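Local atomic coordinates of 5'-tyrosyl-DNA phosphodiesterase (Caenorhabditis elegans, PDB entry 4FVA), a protein that belongs to the endonuclease/exonuclease/phosphatase family of the DNase I-like clan and carries a bound magnesium ion. Residues V36-I39 with V40-N44. Numbering follows the deposited sequence.
Sequences VAHI and VKNVN
Ile39 and Val43, one turn apart near the C-terminal end of helix 29-43, run alongside each other in the same direction. The methyls CG2 of Ile39 and CG2 of Val43 meet at 4.0 Å, while beneath them Val43 N donates to Ile39 O over 2.8 Å. Val40 is placed similarly against the preceding turn, though here the methyl lies closer to the carbonyl oxygen than to the other methyl. Its N bonds to Val36 O at 3.0 Å, and its CG2, set beside its own backbone N by chi1 of 171°, rests 3.2 Å from Val36 O; the valine methyls themselves touch more loosely.

On the solvent side, the amide of Asn42 folds back along the helix. Asn42 ND2 hydrogen-bonds to His38 O at 2.8 Å, keeping the acceptor close to the amide plane but approaching from above the carbonyl plane. Asn42 N reaches the same oxygen from the opposite face, which gives His38 O two donors from one residue. The ND2 group also sits over one face of the His38 imidazole, 3.4 Å from His38 CE1, with ring and amide planes 32° apart.

Asn44, with positive phi, ends the helical conformation, although Asn44 N still bonds to Val40 O. Helix 29-43 is the connection of a beta-alpha-beta unit between the parallel, adjacent strands 13-20 and 47-53. Its apolar side faces the sheet: Ile39 touches Trp19 and Val43 touches Met17 on strand 13-20, while Val40 packs against Tyr68 of strand 68-72.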
loop_
_atom_site.group_PDB
_atom_site.type_symbol
_atom_site.label_atom_id
_atom_site.label_comp_id
_atom_site.label_asym_id
_atom_site.label_seq_id
_atom_site.Cartn_x
_atom_site.Cartn_y
_atom_site.Cartn_z
ATOM N N VAL A 36 1.301 -10.878 10.406
ATOM C CA VAL A 36 1.653 -9.716 9.602
ATOM C C VAL A 36 2.994 -9.131 10.071
ATOM O O VAL A 36 3.891 -8.905 9.269
ATOM C CB VAL A 36 0.559 -8.616 9.646
ATOM C CG1 VAL A 36 1.092 -7.314 9.034
ATOM C CG2 VAL A 36 -0.707 -9.077 8.892
ATOM N N ALA A 37 3.132 -8.891 11.368
ATOM C CA ALA A 37 4.371 -8.312 11.871
ATOM C C ALA A 37 5.548 -9.246 11.595
ATOM O O ALA A 37 6.642 -8.794 11.254
ATOM C CB ALA A 37 4.258 -7.985 13.355
ATOM N N HIS A 38 5.308 -10.545 11.728
ATOM C CA HIS A 38 6.320 -11.549 11.439
ATOM C C HIS A 38 6.825 -11.466 9.998
ATOM O O HIS A 38 8.040 -11.463 9.741
ATOM C CB HIS A 38 5.752 -12.943 11.711
ATOM C CG HIS A 38 6.777 -14.029 11.701
ATOM N ND1 HIS A 38 7.162 -14.682 10.548
ATOM C CD2 HIS A 38 7.497 -14.585 12.706
ATOM C CE1 HIS A 38 8.077 -15.587 10.844
ATOM N NE2 HIS A 38 8.294 -15.550 12.148
ATOM N N ILE A 39 5.890 -11.386 9.059
ATOM C CA ILE A 39 6.232 -11.339 7.642
ATOM C C ILE A 39 6.985 -10.051 7.292
ATOM O O ILE A 39 7.962 -10.074 6.535
ATOM C CB ILE A 39 4.963 -11.527 6.756
ATOM C CG1 ILE A 39 4.566 -13.009 6.737
ATOM C CG2 ILE A 39 5.219 -11.032 5.339
ATOM C CD1 ILE A 39 3.091 -13.263 6.495
ATOM N N VAL A 40 6.536 -8.939 7.861
ATOM C CA VAL A 40 7.215 -7.654 7.698
ATOM C C VAL A 40 8.694 -7.748 8.117
ATOM O O VAL A 40 9.578 -7.319 7.389
ATOM C CB VAL A 40 6.518 -6.520 8.513
ATOM C CG1 VAL A 40 7.367 -5.234 8.503
ATOM C CG2 VAL A 40 5.123 -6.244 7.975
ATOM N N LYS A 41 8.950 -8.349 9.275
ATOM C CA LYS A 41 10.324 -8.490 9.770
ATOM C C LYS A 41 11.174 -9.365 8.848
ATOM O O LYS A 41 12.392 -9.218 8.801
ATOM C CB LYS A 41 10.337 -9.059 11.189
ATOM C CG LYS A 41 9.820 -8.092 12.272
ATOM C CD LYS A 41 9.761 -8.845 13.594
ATOM C CE LYS A 41 8.609 -8.399 14.456
ATOM N NZ LYS A 41 8.696 -9.055 15.800
ATOM N N ASN A 42 10.541 -10.309 8.154
ATOM C CA ASN A 42 11.264 -11.182 7.217
ATOM C C ASN A 42 11.486 -10.595 5.816
ATOM O O ASN A 42 12.528 -10.818 5.201
ATOM C CB ASN A 42 10.612 -12.560 7.140
ATOM C CG ASN A 42 10.950 -13.417 8.340
ATOM O OD1 ASN A 42 11.975 -14.128 8.351
ATOM N ND2 ASN A 42 10.117 -13.333 9.378
ATOM N N VAL A 43 10.496 -9.871 5.309
ATOM C CA VAL A 43 10.644 -9.177 4.036
ATOM C C VAL A 43 11.492 -7.935 4.258
ATOM O O VAL A 43 12.230 -7.528 3.372
ATOM C CB VAL A 43 9.271 -8.776 3.441
ATOM C CG1 VAL A 43 9.467 -7.947 2.181
ATOM C CG2 VAL A 43 8.436 -10.024 3.139
ATOM N N ASN A 44 11.340 -7.315 5.434
ATOM C CA ASN A 44 12.180 -6.192 5.828
ATOM C C ASN A 44 12.179 -5.041 4.827
ATOM O O ASN A 44 13.235 -4.589 4.406
ATOM C CB ASN A 44 13.622 -6.696 6.073
ATOM C CG ASN A 44 14.448 -5.755 6.952
ATOM O OD1 ASN A 44 13.912 -4.995 7.766
ATOM N ND2 ASN A 44 15.771 -5.816 6.794
#